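Local coordinates for hypothetical protein (Parabacteroides merdae, PDB 4OO3) that is probably an NAD-dependent oxidoreductase, with a dinucleotide-binding Rossmann fold joined to a C-terminal oxidoreductase domain, its substrate unknown, at residues I148-E154 with H398-V402; H23-K29 with H395-F399. One frame throughout, in Å; residues are numbered along the deposited sequence.

Contact 1 of 2, residues I148-E154 with H398-V402; sequences IMTERNE and HFGQV
The loop that leaves the edge strand 145-147 of the parallel Rossmann-type sheet packs against helix 395-412 here, with N153 and H398 at the centre. N153 ND2 donates to H398 O over 3.0 Å, with an N-H...O angle of 139°. The approach is in the carbonyl plane and on a lone pair, although the oxygen lies 21° out of the N153 amide plane. CG of N153 stands anti to its carbonyl carbon (chi1 -61°), which carries the amide to the helix, where ND2 also meets V402 CG2 at 3.4 Å. Q401 and N153 run past each other in opposite directions, and water 2 donates to both N153 O and Q401 OE1. The H398 ring lies beside E154: CA of E154 covers one face, 3.4 Å from H398 NE2, and E154 CB makes an off-centre CH-pi contact 4.1 Å from the ring centroid. At the ring edge, in plane, water 1 sits 2.6 Å from H398 ND1 and donates to E151 OE2. That same OE2 accepts the hydroxyl of T150, linking T150, E151 and, through the water, H398. At the other end the contact is apolar: I148 CG2 reaches F399 CE2 at 3.6 Å and V402 CG1 at 4.0 Å, while T150 CG2 rests on the backbone of F399. The carboxylate of E154 turns away to cap helix 155-164 at the backbone N of T157 and also bonds the T156 hydroxyl. Behind the loop, M149, T150 and R152 touch helix 220-231, R152 forming salt bridges with D225 and with E419, while V402 leans on Y146 of strand 145-147.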
ATOM      1  N   ILE A 148       0.324   6.182   1.777  1.00 28.09           N
ATOM      2  CA  ILE A 148       1.311   5.369   2.455  1.00 28.30           C
ATOM      3  C   ILE A 148       1.652   4.119   1.637  1.00 28.83           C
ATOM      4  O   ILE A 148       0.994   3.082   1.765  1.00 29.27           O
ATOM      5  CB  ILE A 148       0.792   4.998   3.860  1.00 28.21           C
ATOM      6  CG1 ILE A 148       0.467   6.284   4.635  1.00 28.68           C
ATOM      7  CG2 ILE A 148       1.825   4.157   4.604  1.00 28.59           C
ATOM      8  CD1 ILE A 148      -0.329   6.078   5.906  1.00 29.49           C
HETATM    9  N   MSE A 149       2.680   4.246   0.793  1.00 27.94           N
HETATM   10  CA  MSE A 149       3.182   3.151  -0.036  1.00 26.37           C
HETATM   11  C   MSE A 149       4.355   2.493   0.666  1.00 27.44           C
HETATM   12  O   MSE A 149       5.513   2.818   0.420  1.00 24.04           O
HETATM   13  CB  MSE A 149       3.614   3.681  -1.408  1.00 23.37           C
HETATM   14  CG  MSE A 149       2.473   4.341  -2.174  1.00 22.06           C
HETATM   15 SE   MSE A 149       1.167   2.982  -2.733  0.75 19.66          SE
HETATM   16  CE  MSE A 149      -0.276   3.363  -1.467  1.00 20.98           C
ATOM     17  N   THR A 150       4.053   1.540   1.538  1.00 29.42           N
ATOM     18  CA  THR A 150       5.072   0.871   2.347  1.00 30.44           C
ATOM     19  C   THR A 150       6.045  -0.027   1.557  1.00 31.45           C
ATOM     20  O   THR A 150       7.213  -0.148   1.921  1.00 31.09           O
ATOM     21  CB  THR A 150       4.401   0.026   3.442  1.00 29.49           C
ATOM     22  OG1 THR A 150       3.374  -0.786   2.857  1.00 27.88           O
ATOM     23  CG2 THR A 150       3.779   0.921   4.502  1.00 27.65           C
ATOM     24  N   GLU A 151       5.568  -0.629   0.471  1.00 31.91           N
ATOM     25  CA  GLU A 151       6.321  -1.678  -0.225  1.00 33.30           C
ATOM     26  C   GLU A 151       7.521  -1.149  -0.994  1.00 31.66           C
ATOM     27  O   GLU A 151       8.398  -1.919  -1.388  1.00 30.07           O
ATOM     28  CB  GLU A 151       5.398  -2.464  -1.162  1.00 35.40           C
ATOM     29  CG  GLU A 151       4.193  -3.057  -0.451  1.00 38.10           C
ATOM     30  CD  GLU A 151       4.582  -3.760   0.840  1.00 43.68           C
ATOM     31  OE1 GLU A 151       5.360  -4.741   0.761  1.00 45.09           O
ATOM     32  OE2 GLU A 151       4.130  -3.321   1.925  1.00 41.25           O
ATOM     33  N   ARG A 152       7.561   0.165  -1.193  1.00 29.17           N
ATOM     34  CA  ARG A 152       8.739   0.831  -1.726  1.00 27.93           C
ATOM     35  C   ARG A 152       9.969   0.640  -0.847  1.00 29.63           C
ATOM     36  O   ARG A 152      11.100   0.752  -1.317  1.00 29.17           O
ATOM     37  CB  ARG A 152       8.480   2.323  -1.816  1.00 26.37           C
ATOM     38  CG  ARG A 152       7.390   2.710  -2.782  1.00 26.55           C
ATOM     39  CD  ARG A 152       7.287   4.215  -2.817  1.00 27.85           C
ATOM     40  NE  ARG A 152       6.230   4.673  -3.702  1.00 27.11           N
ATOM     41  CZ  ARG A 152       5.896   5.945  -3.849  1.00 28.98           C
ATOM     42  NH1 ARG A 152       6.522   6.883  -3.152  1.00 29.13           N
ATOM     43  NH2 ARG A 152       4.925   6.283  -4.686  1.00 31.83           N
ATOM     44  N   ASN A 153       9.740   0.402   0.441  1.00 31.17           N
ATOM     45  CA  ASN A 153      10.813   0.330   1.420  1.00 31.89           C
ATOM     46  C   ASN A 153      11.260  -1.093   1.704  1.00 33.98           C
ATOM     47  O   ASN A 153      12.243  -1.300   2.405  1.00 35.70           O
ATOM     48  CB  ASN A 153      10.356   1.002   2.705  1.00 32.67           C
ATOM     49  CG  ASN A 153      10.029   2.471   2.499  1.00 32.53           C
ATOM     50  OD1 ASN A 153      10.725   3.168   1.769  1.00 31.57           O
ATOM     51  ND2 ASN A 153       8.973   2.947   3.140  1.00 33.22           N
ATOM     52  N   GLU A 154      10.536  -2.063   1.151  1.00 33.40           N
ATOM     53  CA  GLU A 154      10.855  -3.467   1.328  1.00 34.14           C
ATOM     54  C   GLU A 154      12.061  -3.830   0.457  1.00 34.59           C
ATOM     55  O   GLU A 154      12.182  -3.381  -0.684  1.00 35.48           O
ATOM     56  CB  GLU A 154       9.629  -4.321   1.004  1.00 35.61           C
ATOM     57  CG  GLU A 154       9.820  -5.811   1.221  1.00 39.00           C
ATOM     58  CD  GLU A 154      10.558  -6.464   0.072  1.00 40.93           C
ATOM     59  OE1 GLU A 154      10.245  -6.129  -1.096  1.00 40.51           O
ATOM     60  OE2 GLU A 154      11.463  -7.295   0.336  1.00 40.84           O
ATOM     61  N   HIS A 398       8.768  -0.390   7.664  1.00 29.69           N
ATOM     62  CA  HIS A 398       8.463   0.170   6.342  1.00 29.00           C
ATOM     63  C   HIS A 398       7.483   1.333   6.456  1.00 27.40           C
ATOM     64  O   HIS A 398       7.601   2.319   5.733  1.00 24.81           O
ATOM     65  CB  HIS A 398       7.886  -0.875   5.377  1.00 27.67           C
ATOM     66  CG  HIS A 398       8.807  -2.019   5.102  1.00 30.16           C
ATOM     67  ND1 HIS A 398       8.358  -3.309   4.917  1.00 29.81           N
ATOM     68  CD2 HIS A 398      10.156  -2.071   4.995  1.00 31.47           C
ATOM     69  CE1 HIS A 398       9.389  -4.107   4.709  1.00 30.66           C
ATOM     70  NE2 HIS A 398      10.493  -3.380   4.748  1.00 32.37           N
ATOM     71  N   PHE A 399       6.510   1.192   7.352  1.00 27.71           N
ATOM     72  CA  PHE A 399       5.487   2.211   7.575  1.00 27.60           C
ATOM     73  C   PHE A 399       6.095   3.457   8.222  1.00 28.23           C
ATOM     74  O   PHE A 399       5.769   4.584   7.844  1.00 29.27           O
ATOM     75  CB  PHE A 399       4.384   1.628   8.460  1.00 29.35           C
ATOM     76  CG  PHE A 399       3.142   2.468   8.541  1.00 28.93           C
ATOM     77  CD1 PHE A 399       3.063   3.534   9.425  1.00 28.10           C
ATOM     78  CD2 PHE A 399       2.033   2.160   7.764  1.00 28.22           C
ATOM     79  CE1 PHE A 399       1.914   4.299   9.510  1.00 28.60           C
ATOM     80  CE2 PHE A 399       0.882   2.925   7.846  1.00 29.00           C
ATOM     81  CZ  PHE A 399       0.822   3.992   8.722  1.00 27.71           C
ATOM     82  N   GLY A 400       6.971   3.242   9.202  1.00 28.28           N
ATOM     83  CA  GLY A 400       7.686   4.327   9.872  1.00 27.70           C
ATOM     84  C   GLY A 400       8.544   5.150   8.926  1.00 29.26           C
ATOM     85  O   GLY A 400       8.635   6.364   9.076  1.00 27.71           O
ATOM     86  N   GLN A 401       9.158   4.492   7.943  1.00 28.84           N
ATOM     87  CA  GLN A 401       9.981   5.190   6.962  1.00 30.99           C
ATOM     88  C   GLN A 401       9.135   6.153   6.133  1.00 30.37           C
ATOM     89  O   GLN A 401       9.570   7.266   5.843  1.00 28.13           O
ATOM     90  CB  GLN A 401      10.691   4.204   6.034  1.00 33.91           C
ATOM     91  CG  GLN A 401      11.846   3.459   6.667  1.00 37.09           C
ATOM     92  CD  GLN A 401      12.409   2.388   5.745  1.00 43.88           C
ATOM     93  OE1 GLN A 401      12.818   2.683   4.617  1.00 47.56           O
ATOM     94  NE2 GLN A 401      12.431   1.138   6.215  1.00 43.53           N
ATOM     95  N   VAL A 402       7.928   5.722   5.768  1.00 28.81           N
ATOM     96  CA  VAL A 402       7.007   6.569   5.015  1.00 28.39           C
ATOM     97  C   VAL A 402       6.604   7.780   5.847  1.00 28.41           C
ATOM     98  O   VAL A 402       6.610   8.907   5.352  1.00 29.53           O
ATOM     99  CB  VAL A 402       5.732   5.812   4.564  1.00 29.35           C
ATOM    100  CG1 VAL A 402       4.805   6.733   3.777  1.00 28.24           C
ATOM    101  CG2 VAL A 402       6.097   4.601   3.715  1.00 30.36           C
TER
HETATM  102  O   HOH W   1       5.791  -3.504   4.411  1.00 35.79           O
HETATM  103  O   HOH W   2      14.438   0.402   3.530  1.00 44.13           O

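Contact 2 of 2, residues H23-K29 with H395-F399; sequences HAALVQK and HEAHF
The F399 ring has L26 CD2 over one face, 3.8 Å from the centroid, a CH-pi contact, and V27 CG2 at its edge in plane, 3.7 Å from F399 CE1. The H23 ring in turn carries F399 CE2 over one face, offset toward the rim; the two ring planes lie 44° apart, which makes the pair neither a stack nor edge-to-face. At the edge of the H395 ring, near its plane, sits H23 NE2, 3.2 Å from H395 NE2. An angle of 162° makes this a nearly straight hydrogen bond in which either nitrogen could be the donor. H23, H395 and F399 thus form an aromatic cluster between helix 22-26, which follows the first strand of the parallel sheet, and the opening turn of helix 395-412. D118 takes the other nitrogen of H23, ND1; both ring nitrogens therefore have partners, which should restrict rotation of the imidazole. L26 CD1 lies against E396 CG at 3.9 Å. Next to this contact K29, bent at chi2 (83°), brings NZ to E396 OE1 at 3.1 Å, a salt bridge in which NZ comes to OE1 from its syn side, tilted out of the carboxylate plane, with a weak second bond to OE2.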
ATOM      1  N   HIS A  23      -3.330   1.115  11.081  1.00 30.40           N
ATOM      2  CA  HIS A  23      -2.410   2.124  10.524  1.00 28.94           C
ATOM      3  C   HIS A  23      -2.649   3.537  11.055  1.00 28.32           C
ATOM      4  O   HIS A  23      -1.705   4.319  11.157  1.00 26.73           O
ATOM      5  CB  HIS A  23      -2.438   2.129   8.997  1.00 29.17           C
ATOM      6  CG  HIS A  23      -1.867   0.892   8.384  1.00 30.73           C
ATOM      7  ND1 HIS A  23      -1.993   0.599   7.044  1.00 31.41           N
ATOM      8  CD2 HIS A  23      -1.188  -0.142   8.933  1.00 33.52           C
ATOM      9  CE1 HIS A  23      -1.405  -0.555   6.791  1.00 32.29           C
ATOM     10  NE2 HIS A  23      -0.907  -1.023   7.920  1.00 35.27           N
ATOM     11  N   ALA A  24      -3.890   3.856  11.412  1.00 27.79           N
ATOM     12  CA  ALA A  24      -4.168   5.111  12.102  1.00 29.13           C
ATOM     13  C   ALA A  24      -3.306   5.239  13.365  1.00 30.20           C
ATOM     14  O   ALA A  24      -2.791   6.316  13.667  1.00 32.20           O
ATOM     15  CB  ALA A  24      -5.645   5.217  12.454  1.00 29.43           C
ATOM     16  N   ALA A  25      -3.146   4.139  14.094  1.00 31.42           N
ATOM     17  CA  ALA A  25      -2.316   4.136  15.299  1.00 31.24           C
ATOM     18  C   ALA A  25      -0.836   3.982  14.979  1.00 31.13           C
ATOM     19  O   ALA A  25       0.002   4.568  15.645  1.00 33.76           O
ATOM     20  CB  ALA A  25      -2.762   3.038  16.254  1.00 33.25           C
ATOM     21  N   LEU A  26      -0.512   3.204  13.951  1.00 30.59           N
ATOM     22  CA  LEU A  26       0.884   2.907  13.626  1.00 28.90           C
ATOM     23  C   LEU A  26       1.696   4.173  13.385  1.00 28.84           C
ATOM     24  O   LEU A  26       2.895   4.195  13.632  1.00 27.85           O
ATOM     25  CB  LEU A  26       0.966   1.990  12.401  1.00 29.18           C
ATOM     26  CG  LEU A  26       2.294   1.297  12.091  1.00 31.04           C
ATOM     27  CD1 LEU A  26       2.888   0.663  13.341  1.00 32.05           C
ATOM     28  CD2 LEU A  26       2.092   0.248  11.005  1.00 31.18           C
ATOM     29  N   VAL A  27       1.039   5.226  12.910  1.00 28.23           N
ATOM     30  CA  VAL A  27       1.683   6.530  12.752  1.00 30.14           C
ATOM     31  C   VAL A  27       2.308   7.003  14.062  1.00 30.03           C
ATOM     32  O   VAL A  27       3.350   7.660  14.058  1.00 30.89           O
ATOM     33  CB  VAL A  27       0.674   7.597  12.257  1.00 31.91           C
ATOM     34  CG1 VAL A  27       1.263   8.999  12.339  1.00 31.12           C
ATOM     35  CG2 VAL A  27       0.237   7.292  10.828  1.00 32.71           C
ATOM     36  N   GLN A  28       1.662   6.663  15.175  1.00 29.78           N
ATOM     37  CA  GLN A  28       2.081   7.092  16.504  1.00 30.97           C
ATOM     38  C   GLN A  28       2.865   6.022  17.270  1.00 32.83           C
ATOM     39  O   GLN A  28       3.108   6.170  18.470  1.00 31.91           O
ATOM     40  CB  GLN A  28       0.848   7.495  17.311  1.00 29.61           C
ATOM     41  CG  GLN A  28       0.107   8.689  16.748  1.00 28.56           C
ATOM     42  CD  GLN A  28      -1.092   9.053  17.592  1.00 29.26           C
ATOM     43  OE1 GLN A  28      -0.979   9.248  18.810  1.00 30.94           O
ATOM     44  NE2 GLN A  28      -2.255   9.127  16.963  1.00 29.34           N
ATOM     45  N   LYS A  29       3.261   4.956  16.580  1.00 33.47           N
ATOM     46  CA  LYS A  29       4.065   3.880  17.173  1.00 35.07           C
ATOM     47  C   LYS A  29       5.365   4.402  17.788  1.00 34.67           C
ATOM     48  O   LYS A  29       5.854   3.842  18.774  1.00 33.73           O
ATOM     49  CB  LYS A  29       4.380   2.822  16.105  1.00 37.08           C
ATOM     50  CG  LYS A  29       5.203   1.619  16.560  1.00 41.93           C
ATOM     51  CD  LYS A  29       4.341   0.558  17.222  1.00 44.46           C
ATOM     52  CE  LYS A  29       5.100  -0.745  17.408  1.00 50.00           C
ATOM     53  NZ  LYS A  29       4.178  -1.909  17.523  1.00 51.26           N
ATOM     54  N   HIS A 395       7.181  -4.924   8.254  1.00 33.01           N
ATOM     55  CA  HIS A 395       6.157  -3.965   7.823  1.00 33.46           C
ATOM     56  C   HIS A 395       6.113  -2.643   8.601  1.00 33.52           C
ATOM     57  O   HIS A 395       6.012  -1.567   8.006  1.00 32.24           O
ATOM     58  CB  HIS A 395       4.772  -4.604   7.890  1.00 33.12           C
ATOM     59  CG  HIS A 395       3.675  -3.663   7.520  1.00 33.75           C
ATOM     60  ND1 HIS A 395       3.527  -3.167   6.245  1.00 33.08           N
ATOM     61  CD2 HIS A 395       2.703  -3.089   8.264  1.00 34.93           C
ATOM     62  CE1 HIS A 395       2.501  -2.340   6.212  1.00 32.49           C
ATOM     63  NE2 HIS A 395       1.977  -2.282   7.422  1.00 36.03           N
ATOM     64  N   GLU A 396       6.159  -2.724   9.925  1.00 32.36           N
ATOM     65  CA  GLU A 396       6.053  -1.528  10.754  1.00 33.26           C
ATOM     66  C   GLU A 396       7.203  -0.561  10.499  1.00 32.16           C
ATOM     67  O   GLU A 396       6.988   0.647  10.417  1.00 32.56           O
ATOM     68  CB  GLU A 396       5.979  -1.903  12.228  1.00 35.09           C
ATOM     69  CG  GLU A 396       4.710  -2.665  12.558  1.00 37.34           C
ATOM     70  CD  GLU A 396       4.495  -2.835  14.041  1.00 40.57           C
ATOM     71  OE1 GLU A 396       5.455  -2.655  14.814  1.00 41.29           O
ATOM     72  OE2 GLU A 396       3.355  -3.155  14.427  1.00 46.06           O
ATOM     73  N   ALA A 397       8.410  -1.094  10.351  1.00 30.82           N
ATOM     74  CA  ALA A 397       9.570  -0.290   9.972  1.00 31.95           C
ATOM     75  C   ALA A 397       9.374   0.348   8.594  1.00 30.93           C
ATOM     76  O   ALA A 397       9.750   1.499   8.387  1.00 29.66           O
ATOM     77  CB  ALA A 397      10.830  -1.139   9.983  1.00 34.45           C
ATOM     78  N   HIS A 398       8.768  -0.390   7.664  1.00 29.69           N
ATOM     79  CA  HIS A 398       8.463   0.170   6.342  1.00 29.00           C
ATOM     80  C   HIS A 398       7.483   1.333   6.456  1.00 27.40           C
ATOM     81  O   HIS A 398       7.601   2.319   5.733  1.00 24.81           O
ATOM     82  CB  HIS A 398       7.886  -0.875   5.377  1.00 27.67           C
ATOM     83  CG  HIS A 398       8.807  -2.019   5.102  1.00 30.16           C
ATOM     84  ND1 HIS A 398       8.358  -3.309   4.917  1.00 29.81           N
ATOM     85  CD2 HIS A 398      10.156  -2.071   4.995  1.00 31.47           C
ATOM     86  CE1 HIS A 398       9.389  -4.107   4.709  1.00 30.66           C
ATOM     87  NE2 HIS A 398      10.493  -3.380   4.748  1.00 32.37           N
ATOM     88  N   PHE A 399       6.510   1.192   7.352  1.00 27.71           N
ATOM     89  CA  PHE A 399       5.487   2.211   7.575  1.00 27.60           C
ATOM     90  C   PHE A 399       6.095   3.457   8.222  1.00 28.23           C
ATOM     91  O   PHE A 399       5.769   4.584   7.844  1.00 29.27           O
ATOM     92  CB  PHE A 399       4.384   1.628   8.460  1.00 29.35           C
ATOM     93  CG  PHE A 399       3.142   2.468   8.541  1.00 28.93           C
ATOM     94  CD1 PHE A 399       3.063   3.534   9.425  1.00 28.10           C
ATOM     95  CD2 PHE A 399       2.033   2.160   7.764  1.00 28.22           C
ATOM     96  CE1 PHE A 399       1.914   4.299   9.510  1.00 28.60           C
ATOM     97  CE2 PHE A 399       0.882   2.925   7.846  1.00 29.00           C
ATOM     98  CZ  PHE A 399       0.822   3.992   8.722  1.00 27.71           C
TER

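Contacts 1 and 2 are centred about 9 Å apart and both use the start of helix 395-412, sharing H398 and F399. Of the two partner segments, H398 meets 148-154, whereas F399 touches both, and T150 OG1 approaches H395 CE1 at 3.8 Å where the two contacts meet. Along the chain, 23-29 comes first, 148-154 follows the last strand of the parallel sheet, and the common helix comes some 240 residues later, beyond the strands of the mixed sheet. A late helix is thereby packed against two separate parts of the Rossmann-type region, consistent with the C-terminal portion of the chain being joined closely to the probable dinucleotide-binding part.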